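Local coordinates for mandelate racemase/muconate lactonizing protein (Paenibacillus sp., PDB 3V5C) that probably dehydrates galacturonate, as an enolase-superfamily enzyme that depends on a magnesium ion, at residues F236-A241 / I259-G264. The protein carries 1 engineered substitution. Numbering follows the deposited sequence.
Sequences FHEDEA and IADGEG. With MG (magnesium ion), chain E.
With chi1 at 55°, which tucks CG between the backbone N and the carbonyl carbon, and a bend at chi2 (-96°), E238 turns its carboxylate toward D261 and a magnesium ion that the two share, each through one carboxylate oxygen. E238 OE2 binds the magnesium at 2.1 Å, while D261 OD1, on a shorter side chain at the end of a strand, binds it at 2.0 Å. The two ligands occupy adjacent corners of an octahedron, which brings E238 OE2 and D261 OD1 within 3.0 Å; the shared cation would offset the repulsion expected of two carboxylates, whose planes stand 72° apart. Glutamate and aspartate suit these places because a hard ion such as magnesium prefers oxygen ligands and anionic carboxylates bind it well, and the longer chain spans the distance from the loop.

Four waters fill the remaining corners. Water 2 donates to the other oxygen of E238, OE1, and to E263 O, whereas water 1, opposite D261 OD1, lies 2.9 Å from H237 ND1 in a hydrogen bond. D261 is also steadied by G262 N, which bonds to the anti lone pair of OD1 at 2.8 Å; glycine fits there because a side chain would press on the carbonyl of D261. The second oxygens have partners beyond the ion: E238 OE1 accepts from S267 N, and D261 OD2 bonds to Y243 OH.

The site lies at the C-terminal ends of parallel strands 231-233 and 258-261, neighbours in the enolase-superfamily barrel, joined by helix 240-253, whose N-terminus D239 caps; helix 270-275 packs against E238.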
loop_
_atom_site.group_PDB
_atom_site.type_symbol
_atom_site.label_atom_id
_atom_site.label_comp_id
_atom_site.label_asym_id
_atom_site.label_seq_id
_atom_site.Cartn_x
_atom_site.Cartn_y
_atom_site.Cartn_z
ATOM N N PHE A 236 -14.027 9.123 -9.376
ATOM C CA PHE A 236 -14.767 8.407 -10.409
ATOM C C PHE A 236 -13.695 7.748 -11.254
ATOM O O PHE A 236 -12.528 8.134 -11.190
ATOM C CB PHE A 236 -15.604 9.378 -11.249
ATOM C CG PHE A 236 -14.906 10.691 -11.528
ATOM C CD1 PHE A 236 -15.212 11.841 -10.799
ATOM C CD2 PHE A 236 -13.910 10.765 -12.495
ATOM C CE1 PHE A 236 -14.548 13.052 -11.034
ATOM C CE2 PHE A 236 -13.240 11.962 -12.742
ATOM C CZ PHE A 236 -13.551 13.113 -12.017
ATOM N N HIS A 237 -14.066 6.743 -12.032
ATOM C CA HIS A 237 -13.042 6.083 -12.834
ATOM C C HIS A 237 -12.305 7.123 -13.672
ATOM O O HIS A 237 -12.923 7.967 -14.319
ATOM C CB HIS A 237 -13.626 4.989 -13.714
ATOM C CG HIS A 237 -12.578 4.193 -14.418
ATOM N ND1 HIS A 237 -11.677 3.412 -13.732
ATOM C CD2 HIS A 237 -12.238 4.106 -15.725
ATOM C CE1 HIS A 237 -10.842 2.849 -14.588
ATOM N NE2 HIS A 237 -11.163 3.249 -15.803
ATOM N N GLU A 238 -10.976 7.057 -13.641
ATOM C CA GLU A 238 -10.148 8.073 -14.263
ATOM C C GLU A 238 -10.526 8.345 -15.715
ATOM O O GLU A 238 -10.785 7.431 -16.507
ATOM C CB GLU A 238 -8.674 7.698 -14.162
ATOM C CG GLU A 238 -8.337 6.327 -14.719
ATOM C CD GLU A 238 -8.286 5.254 -13.656
ATOM O OE1 GLU A 238 -7.499 4.300 -13.809
ATOM O OE2 GLU A 238 -9.019 5.364 -12.639
ATOM N N ASP A 239 -10.543 9.625 -16.048
ATOM C CA ASP A 239 -10.939 10.096 -17.369
ATOM C C ASP A 239 -10.200 11.416 -17.566
ATOM O O ASP A 239 -10.300 12.325 -16.736
ATOM C CB ASP A 239 -12.466 10.273 -17.350
ATOM C CG ASP A 239 -13.039 10.860 -18.640
ATOM O OD1 ASP A 239 -12.453 11.776 -19.231
ATOM O OD2 ASP A 239 -14.152 10.437 -19.019
ATOM N N GLU A 240 -9.426 11.532 -18.641
ATOM C CA GLU A 240 -8.619 12.739 -18.807
ATOM C C GLU A 240 -9.444 14.025 -18.897
ATOM O O GLU A 240 -9.066 15.067 -18.345
ATOM C CB GLU A 240 -7.687 12.636 -20.030
ATOM C CG GLU A 240 -6.698 13.787 -20.056
ATOM C CD GLU A 240 -5.713 13.765 -21.221
ATOM O OE1 GLU A 240 -5.931 13.020 -22.195
ATOM O OE2 GLU A 240 -4.728 14.528 -21.145
ATOM N N ALA A 241 -10.542 13.963 -19.632
ATOM C CA ALA A 241 -11.389 15.124 -19.808
ATOM C C ALA A 241 -11.972 15.581 -18.482
ATOM O O ALA A 241 -12.000 16.772 -18.193
ATOM C CB ALA A 241 -12.503 14.823 -20.807
ATOM N N ILE A 259 -4.969 15.319 -6.891
ATOM C CA ILE A 259 -5.770 14.232 -7.457
ATOM C C ILE A 259 -4.950 12.930 -7.440
ATOM O O ILE A 259 -3.825 12.884 -7.974
ATOM C CB ILE A 259 -6.203 14.564 -8.899
ATOM C CG1 ILE A 259 -7.102 15.819 -8.917
ATOM C CG2 ILE A 259 -6.907 13.355 -9.548
ATOM C CD1 ILE A 259 -8.384 15.685 -8.138
ATOM N N ALA A 260 -5.510 11.877 -6.842
ATOM C CA ALA A 260 -4.816 10.600 -6.685
ATOM C C ALA A 260 -5.614 9.489 -7.364
ATOM O O ALA A 260 -6.844 9.432 -7.243
ATOM C CB ALA A 260 -4.607 10.288 -5.190
ATOM N N ASP A 261 -4.932 8.613 -8.105
ATOM C CA ASP A 261 -5.642 7.530 -8.762
ATOM C C ASP A 261 -4.637 6.454 -9.154
ATOM O O ASP A 261 -3.438 6.657 -8.996
ATOM C CB ASP A 261 -6.385 8.095 -9.996
ATOM C CG ASP A 261 -7.691 7.380 -10.284
ATOM O OD1 ASP A 261 -7.738 6.159 -10.084
ATOM O OD2 ASP A 261 -8.656 8.039 -10.744
ATOM N N GLY A 262 -5.124 5.304 -9.613
ATOM C CA GLY A 262 -4.230 4.251 -10.073
ATOM C C GLY A 262 -4.525 2.855 -9.565
ATOM O O GLY A 262 -3.994 1.894 -10.101
ATOM N N GLU A 263 -5.369 2.724 -8.549
ATOM C CA GLU A 263 -5.688 1.394 -8.029
ATOM C C GLU A 263 -6.499 0.546 -9.013
ATOM O O GLU A 263 -7.236 1.062 -9.851
ATOM C CB GLU A 263 -6.461 1.523 -6.705
ATOM C CG GLU A 263 -6.781 0.185 -6.008
ATOM C CD GLU A 263 -8.055 -0.486 -6.494
ATOM O OE1 GLU A 263 -8.959 0.195 -7.048
ATOM O OE2 GLU A 263 -8.163 -1.723 -6.320
ATOM N N GLY A 264 -6.396 -0.771 -8.877
ATOM C CA GLY A 264 -7.267 -1.677 -9.609
ATOM C C GLY A 264 -6.982 -1.739 -11.096
ATOM O O GLY A 264 -5.860 -1.573 -11.532
HETATM MG MG MG E . -9.044 4.709 -10.624
HETATM O O HOH W 1 -10.462 3.140 -11.083
HETATM O O HOH W 2 -7.366 3.450 -11.161
HETATM O O HOH W 3 -10.653 6.047 -10.272
HETATM O O HOH W 4 -8.861 4.035 -8.621
#